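Local coordinates for fervidolysin (Fervidobacterium pennivorans, PDB 1R6V), which degrades keratin into peptides as a subtilisin-like serine protease, allowing the bacterium to grow on native feathers, at residues A[188-197]-A[227-235]; A[273-282]-A[480-491]. The protein carries 1 engineered substitution. All coordinates share one frame; numbering follows the deposited sequence.

Interaction 1: A[188-197]-A[227-235]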
# COMPACT_ATOMS: atom_id res chain seq x y z
N LEU A 188 22.08 -8.20 -11.50
CA LEU A 188 22.44 -7.44 -12.69
C LEU A 188 23.81 -6.80 -12.51
O LEU A 188 23.99 -5.89 -11.71
CB LEU A 188 21.38 -6.35 -12.96
CG LEU A 188 19.95 -6.88 -13.10
CD1 LEU A 188 18.93 -5.73 -13.08
CD2 LEU A 188 19.85 -7.66 -14.39
N PRO A 189 24.82 -7.29 -13.26
CA PRO A 189 26.17 -6.75 -13.14
C PRO A 189 26.27 -5.25 -13.40
O PRO A 189 25.52 -4.70 -14.21
CB PRO A 189 26.96 -7.55 -14.18
CG PRO A 189 26.23 -8.86 -14.21
CD PRO A 189 24.78 -8.41 -14.21
N ALA A 190 27.22 -4.60 -12.73
CA ALA A 190 27.43 -3.17 -12.90
C ALA A 190 27.69 -2.84 -14.36
O ALA A 190 28.27 -3.63 -15.12
CB ALA A 190 28.60 -2.71 -12.04
N GLY A 191 27.24 -1.65 -14.76
CA GLY A 191 27.46 -1.19 -16.11
C GLY A 191 26.75 -1.92 -17.24
O GLY A 191 27.04 -1.64 -18.40
N THR A 192 25.83 -2.82 -16.93
CA THR A 192 25.14 -3.54 -17.99
C THR A 192 23.78 -2.97 -18.34
O THR A 192 23.21 -2.20 -17.59
CB THR A 192 25.01 -5.05 -17.64
OG1 THR A 192 24.17 -5.21 -16.49
CG2 THR A 192 26.40 -5.62 -17.32
N ASP A 193 23.28 -3.35 -19.51
CA ASP A 193 21.97 -2.90 -19.98
C ASP A 193 20.89 -3.80 -19.37
O ASP A 193 20.83 -5.00 -19.66
CB ASP A 193 21.94 -2.99 -21.51
CG ASP A 193 20.58 -2.67 -22.10
OD1 ASP A 193 19.71 -2.13 -21.38
OD2 ASP A 193 20.38 -2.94 -23.31
N SER A 194 20.04 -3.23 -18.50
CA SER A 194 18.97 -4.01 -17.88
C SER A 194 17.62 -3.41 -18.23
O SER A 194 16.64 -3.64 -17.53
CB SER A 194 19.14 -4.06 -16.35
OG SER A 194 19.17 -2.76 -15.79
N SER A 195 17.56 -2.69 -19.34
CA SER A 195 16.34 -2.01 -19.77
C SER A 195 15.22 -2.92 -20.31
O SER A 195 14.57 -2.61 -21.31
CB SER A 195 16.69 -0.90 -20.78
OG SER A 195 17.33 -1.40 -21.95
N TYR A 196 14.97 -4.03 -19.62
CA TYR A 196 13.94 -4.97 -20.03
C TYR A 196 12.52 -4.40 -20.20
O TYR A 196 11.77 -4.86 -21.07
CB TYR A 196 13.89 -6.13 -19.03
CG TYR A 196 15.16 -6.93 -18.96
CD1 TYR A 196 15.53 -7.77 -20.00
CD2 TYR A 196 16.01 -6.83 -17.86
CE1 TYR A 196 16.72 -8.48 -19.96
CE2 TYR A 196 17.21 -7.53 -17.82
CZ TYR A 196 17.55 -8.35 -18.87
OH TYR A 196 18.74 -9.04 -18.85
N GLY A 197 12.16 -3.42 -19.38
CA GLY A 197 10.81 -2.87 -19.45
C GLY A 197 10.60 -1.64 -20.32
O GLY A 197 9.48 -1.13 -20.42
N MET A 227 21.36 2.01 -8.67
CA MET A 227 21.14 0.57 -8.47
C MET A 227 19.82 0.23 -9.15
O MET A 227 18.76 0.59 -8.66
CB MET A 227 21.06 0.24 -6.96
CG MET A 227 20.60 -1.20 -6.63
SD MET A 227 20.36 -1.41 -4.81
CE MET A 227 22.12 -1.85 -4.32
N PRO A 228 19.87 -0.44 -10.31
CA PRO A 228 18.61 -0.78 -10.98
C PRO A 228 17.87 -1.97 -10.37
O PRO A 228 18.48 -3.00 -10.06
CB PRO A 228 19.05 -1.05 -12.43
CG PRO A 228 20.50 -1.40 -12.31
CD PRO A 228 21.03 -0.55 -11.21
N ILE A 229 16.57 -1.79 -10.15
CA ILE A 229 15.70 -2.84 -9.63
C ILE A 229 14.61 -2.94 -10.69
O ILE A 229 13.83 -2.01 -10.89
CB ILE A 229 15.07 -2.48 -8.26
CG1 ILE A 229 16.16 -2.16 -7.22
CG2 ILE A 229 14.15 -3.64 -7.79
CD1 ILE A 229 17.06 -3.37 -6.78
N VAL A 230 14.56 -4.08 -11.38
CA VAL A 230 13.60 -4.23 -12.45
C VAL A 230 12.24 -4.72 -11.99
O VAL A 230 12.08 -5.89 -11.64
CB VAL A 230 14.16 -5.20 -13.53
CG1 VAL A 230 13.19 -5.32 -14.71
CG2 VAL A 230 15.52 -4.71 -13.99
N ILE A 231 11.25 -3.82 -11.97
CA ILE A 231 9.92 -4.24 -11.58
C ILE A 231 8.91 -4.21 -12.72
O ILE A 231 7.78 -4.69 -12.56
CB ILE A 231 9.40 -3.47 -10.33
CG1 ILE A 231 9.24 -1.97 -10.62
CG2 ILE A 231 10.37 -3.70 -9.18
CD1 ILE A 231 8.17 -1.32 -9.71
N PHE A 232 9.32 -3.63 -13.86
CA PHE A 232 8.55 -3.65 -15.09
C PHE A 232 9.54 -4.30 -16.03
O PHE A 232 10.49 -3.68 -16.50
CB PHE A 232 8.10 -2.27 -15.56
CG PHE A 232 6.89 -1.79 -14.83
CD1 PHE A 232 7.02 -1.08 -13.64
CD2 PHE A 232 5.62 -2.17 -15.26
CE1 PHE A 232 5.90 -0.76 -12.88
CE2 PHE A 232 4.49 -1.86 -14.50
CZ PHE A 232 4.63 -1.15 -13.30
N ASP A 233 9.31 -5.59 -16.23
CA ASP A 233 10.17 -6.44 -17.04
C ASP A 233 9.57 -6.61 -18.44
O ASP A 233 8.66 -5.87 -18.83
CB ASP A 233 10.29 -7.78 -16.30
CG ASP A 233 11.61 -8.49 -16.55
OD1 ASP A 233 11.92 -8.76 -17.73
OD2 ASP A 233 12.34 -8.79 -15.58
N ASP A 234 10.10 -7.56 -19.21
CA ASP A 234 9.61 -7.82 -20.56
C ASP A 234 8.28 -8.56 -20.48
O ASP A 234 8.23 -9.70 -20.02
CB ASP A 234 10.62 -8.68 -21.33
CG ASP A 234 10.26 -8.82 -22.80
OD1 ASP A 234 9.07 -8.68 -23.16
OD2 ASP A 234 11.17 -9.09 -23.60
N PRO A 235 7.17 -7.93 -20.92
CA PRO A 235 5.87 -8.61 -20.85
C PRO A 235 5.82 -9.95 -21.58
O PRO A 235 4.94 -10.77 -21.33
CB PRO A 235 4.91 -7.59 -21.45
CG PRO A 235 5.77 -6.78 -22.35
CD PRO A 235 7.04 -6.61 -21.55
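Asp233 and Tyr196 lie alongside each other and point the same way, the carboxylate plane turned only 22° from the ring plane. The acid starts out badly aimed, since its CB heads away from 188-197, but CG stands roughly opposite the backbone N (chi1 -150°) and brings the carboxylate back. From there CG packs 4.1 Å from Tyr196 CB. OD1 comes closer, 3.5 Å from that same CB, and with its anti lone pair it also takes the N-H of Asp234 N at 2.6 Å. OD2 forms a salt bridge with Arg181, whose charge sits against the Tyr196 ring as a cation-pi partner, so one arginine ties acid and ring together.

Earlier in the same segment, Val230 CG2 touches Leu188 CD1 at 3.7 Å, the two side chains crossing at about a right angle, and approaches the edge of the tyrosine ring. Ser194 OG rests 3.8 Å from Pro228 CB while accepting a hydrogen bond from the backbone N of Val165. No conventional hydrogen bond joins the two segments; the polar contact is a CA-H...O one, Gly197 CA to Phe232 O at 3.1 Å. A side chain on that glycine would run into the carbonyl oxygen.

Beyond Asp233, Asp234 N-caps helix 235-238, its OD1 accepting from Ala236 N. The whole arrangement belongs to the subtilisin fold: strand 225-230 runs parallel to the strand that ends at Asp162, assigned to the charge relay, and 188-197 leads into the helix that begins at Ala200, an engineered substitution at the position of the relay histidine in subtilases.

Interaction 2: A[273-282]-A[480-491]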
# COMPACT_ATOMS: atom_id res chain seq x y z
N TYR A 273 -4.70 -1.71 -2.03
CA TYR A 273 -3.97 -1.47 -0.78
C TYR A 273 -3.35 -2.83 -0.49
O TYR A 273 -4.07 -3.80 -0.23
CB TYR A 273 -4.90 -1.13 0.38
CG TYR A 273 -4.19 -0.76 1.66
CD1 TYR A 273 -3.99 0.58 2.00
CD2 TYR A 273 -3.75 -1.73 2.56
CE1 TYR A 273 -3.39 0.93 3.20
CE2 TYR A 273 -3.14 -1.39 3.76
CZ TYR A 273 -2.97 -0.04 4.07
OH TYR A 273 -2.41 0.33 5.27
N SER A 274 -2.03 -2.90 -0.51
CA SER A 274 -1.35 -4.17 -0.28
C SER A 274 -0.66 -4.17 1.07
O SER A 274 0.12 -3.26 1.37
CB SER A 274 -0.31 -4.40 -1.39
OG SER A 274 0.62 -5.42 -1.07
N TYR A 275 -0.95 -5.17 1.90
CA TYR A 275 -0.28 -5.24 3.19
C TYR A 275 1.18 -5.60 2.99
O TYR A 275 2.06 -5.20 3.77
CB TYR A 275 -0.94 -6.25 4.10
CG TYR A 275 -2.21 -5.71 4.70
CD1 TYR A 275 -3.42 -5.79 4.02
CD2 TYR A 275 -2.20 -5.09 5.95
CE1 TYR A 275 -4.59 -5.27 4.57
CE2 TYR A 275 -3.37 -4.57 6.51
CZ TYR A 275 -4.56 -4.67 5.81
OH TYR A 275 -5.72 -4.21 6.37
N THR A 276 1.44 -6.39 1.95
CA THR A 276 2.80 -6.78 1.64
C THR A 276 3.63 -5.58 1.21
O THR A 276 4.75 -5.39 1.68
CB THR A 276 2.82 -7.83 0.51
OG1 THR A 276 2.18 -9.01 0.98
CG2 THR A 276 4.27 -8.18 0.09
N MET A 277 3.07 -4.75 0.32
CA MET A 277 3.82 -3.58 -0.13
C MET A 277 4.03 -2.58 1.02
O MET A 277 5.07 -1.91 1.08
CB MET A 277 3.11 -2.90 -1.30
CG MET A 277 4.03 -1.92 -2.06
SD MET A 277 5.52 -2.69 -2.86
CE MET A 277 4.58 -3.94 -4.03
N LYS A 278 3.05 -2.50 1.91
CA LYS A 278 3.12 -1.60 3.08
C LYS A 278 4.32 -2.06 3.89
O LYS A 278 5.18 -1.27 4.30
CB LYS A 278 1.84 -1.73 3.92
CG LYS A 278 1.78 -0.87 5.20
CD LYS A 278 1.40 0.55 4.87
CE LYS A 278 0.98 1.34 6.11
NZ LYS A 278 2.11 1.61 7.06
N GLU A 279 4.38 -3.37 4.11
CA GLU A 279 5.48 -3.94 4.89
C GLU A 279 6.84 -3.68 4.26
O GLU A 279 7.82 -3.40 4.95
CB GLU A 279 5.30 -5.45 5.06
CG GLU A 279 4.30 -5.88 6.09
CD GLU A 279 4.66 -5.42 7.49
OE1 GLU A 279 5.68 -5.86 8.06
OE2 GLU A 279 3.91 -4.61 8.03
N ALA A 280 6.91 -3.78 2.94
CA ALA A 280 8.17 -3.55 2.25
C ALA A 280 8.60 -2.08 2.35
O ALA A 280 9.77 -1.78 2.56
CB ALA A 280 8.03 -3.97 0.80
N PHE A 281 7.65 -1.18 2.14
CA PHE A 281 7.97 0.24 2.24
C PHE A 281 8.38 0.60 3.66
O PHE A 281 9.33 1.37 3.85
CB PHE A 281 6.79 1.10 1.80
CG PHE A 281 6.88 1.52 0.38
CD1 PHE A 281 6.80 0.58 -0.65
CD2 PHE A 281 7.10 2.85 0.06
CE1 PHE A 281 6.96 0.97 -2.00
CE2 PHE A 281 7.27 3.26 -1.29
CZ PHE A 281 7.19 2.31 -2.31
N ASP A 282 7.69 0.03 4.64
CA ASP A 282 8.01 0.32 6.04
C ASP A 282 9.36 -0.30 6.43
O ASP A 282 10.08 0.25 7.25
CB ASP A 282 6.88 -0.19 6.95
CG ASP A 282 5.58 0.61 6.79
OD1 ASP A 282 5.61 1.65 6.08
OD2 ASP A 282 4.55 0.21 7.37
N ALA A 480 -4.32 4.67 6.58
CA ALA A 480 -3.79 3.32 6.74
C ALA A 480 -4.88 2.42 7.30
O ALA A 480 -5.82 2.88 7.93
CB ALA A 480 -2.58 3.30 7.67
N LYS A 481 -4.74 1.12 7.07
CA LYS A 481 -5.72 0.17 7.58
C LYS A 481 -5.07 -0.67 8.67
O LYS A 481 -3.90 -1.04 8.56
CB LYS A 481 -6.17 -0.72 6.43
CG LYS A 481 -6.73 0.08 5.27
CD LYS A 481 -7.07 -0.79 4.07
CE LYS A 481 -8.44 -1.42 4.22
NZ LYS A 481 -8.82 -2.16 2.98
N THR A 482 -5.81 -0.99 9.72
CA THR A 482 -5.22 -1.79 10.79
C THR A 482 -4.94 -3.20 10.30
O THR A 482 -5.69 -3.75 9.50
CB THR A 482 -6.11 -1.86 12.05
OG1 THR A 482 -7.37 -2.46 11.73
CG2 THR A 482 -6.34 -0.45 12.64
N GLY A 483 -3.84 -3.78 10.79
CA GLY A 483 -3.48 -5.13 10.42
C GLY A 483 -4.12 -6.12 11.39
O GLY A 483 -4.96 -5.74 12.20
N PRO A 484 -3.72 -7.40 11.33
CA PRO A 484 -4.29 -8.42 12.22
C PRO A 484 -4.20 -8.12 13.71
O PRO A 484 -5.00 -8.64 14.50
CB PRO A 484 -3.51 -9.68 11.84
CG PRO A 484 -2.19 -9.15 11.40
CD PRO A 484 -2.60 -7.96 10.55
N ASP A 485 -3.23 -7.31 14.11
CA ASP A 485 -3.10 -6.98 15.53
C ASP A 485 -3.75 -5.66 15.88
O ASP A 485 -3.53 -5.13 16.97
CB ASP A 485 -1.63 -6.97 15.96
CG ASP A 485 -0.95 -8.31 15.74
OD1 ASP A 485 -1.59 -9.37 15.95
OD2 ASP A 485 0.24 -8.31 15.35
N GLY A 486 -4.55 -5.13 14.96
CA GLY A 486 -5.26 -3.88 15.20
C GLY A 486 -4.42 -2.62 15.09
O GLY A 486 -4.88 -1.52 15.41
N ILE A 487 -3.20 -2.77 14.60
CA ILE A 487 -2.34 -1.60 14.49
C ILE A 487 -2.25 -1.00 13.10
O ILE A 487 -2.07 -1.71 12.12
CB ILE A 487 -0.92 -1.95 14.99
CG1 ILE A 487 -1.00 -2.43 16.44
CG2 ILE A 487 -0.00 -0.72 14.87
CD1 ILE A 487 0.24 -3.14 16.94
N ALA A 488 -2.39 0.33 13.02
CA ALA A 488 -2.25 1.05 11.76
C ALA A 488 -1.00 1.87 12.07
O ALA A 488 -0.99 2.65 13.03
CB ALA A 488 -3.45 1.96 11.51
N ARG A 489 0.05 1.68 11.28
CA ARG A 489 1.32 2.36 11.50
C ARG A 489 1.54 3.48 10.53
O ARG A 489 1.30 3.33 9.33
CB ARG A 489 2.49 1.37 11.35
CG ARG A 489 2.37 0.08 12.14
CD ARG A 489 3.58 -0.82 11.88
NE ARG A 489 4.78 -0.33 12.56
CZ ARG A 489 5.90 -1.03 12.70
NH1 ARG A 489 6.00 -2.26 12.21
NH2 ARG A 489 6.94 -0.50 13.34
N PHE A 490 2.03 4.61 11.05
CA PHE A 490 2.30 5.79 10.24
C PHE A 490 3.76 6.21 10.42
O PHE A 490 4.06 7.01 11.29
CB PHE A 490 1.38 6.94 10.67
CG PHE A 490 -0.07 6.66 10.43
CD1 PHE A 490 -0.83 5.92 11.34
CD2 PHE A 490 -0.68 7.12 9.27
CE1 PHE A 490 -2.17 5.64 11.09
CE2 PHE A 490 -2.03 6.84 9.01
CZ PHE A 490 -2.77 6.11 9.93
N PRO A 491 4.67 5.71 9.57
CA PRO A 491 6.07 6.08 9.73
C PRO A 491 6.47 7.41 9.11
O PRO A 491 5.98 7.79 8.05
CB PRO A 491 6.83 4.92 9.08
CG PRO A 491 5.88 4.45 8.01
CD PRO A 491 4.49 4.62 8.59
O HOH W 1 -1.63 -1.29 7.12
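Tyr273 and Lys481 run antiparallel alongside each other where the start of helix 275-286 and the residues just before it, in the catalytic domain, dock on the Ig-like beta-sandwich. With CG anti to the backbone N (chi1 -175°), the Tyr273 ring reaches across to the strand, and Lys481 CD sits over its face, 3.7 Å from the centroid in a CH-pi contact. The phenol oxygen goes further: Tyr273 OH accepts an almost straight bond from Lys481 N at 3.0 Å, and a water at the ring edge links it to Lys481 O. A leucine here would probably leave that N-H without its acceptor and the water without one of its holds. Tyr273 CE2 sits over the face of the Tyr275 ring, and Tyr275 crosses Lys481 at about a right angle and gives its hydroxyl proton to Thr482 O from above the carbonyl plane.

One turn on, Lys278 bends at chi2 and chi4, which lets NZ donate a hydrogen bond to Arg489 O at 3.0 Å. The same ammonium makes a salt bridge with Asp282, which probably offsets its charge in this buried place. Arg489 itself pairs with Glu449. Asp282 lies crosswise to the Pro491 ring, with OD1 3.4 Å from Pro491 CG.

The two contacts follow one another along the chain: both segments of interaction 1 precede those of interaction 2. Their centres are about 28 Å apart and their nearest atoms about 7 Å, without touching. Interaction 1 lies wholly inside the catalytic domain, whereas interaction 2 joins that domain to the first beta-sandwich, across 197 intervening residues. What they share is helix 246-258: Met227, Ile229 and Ile231 pack on it from strand 225-230 and the loop after it, and Met277, Ala280 and Phe281 from helix 275-286. Interaction 1 lies close to the charge relay, the side chain of Phe232 being about 6 Å from that of Asp162; interaction 2 probably helps set how a domain that may engage substrate sits on the protease.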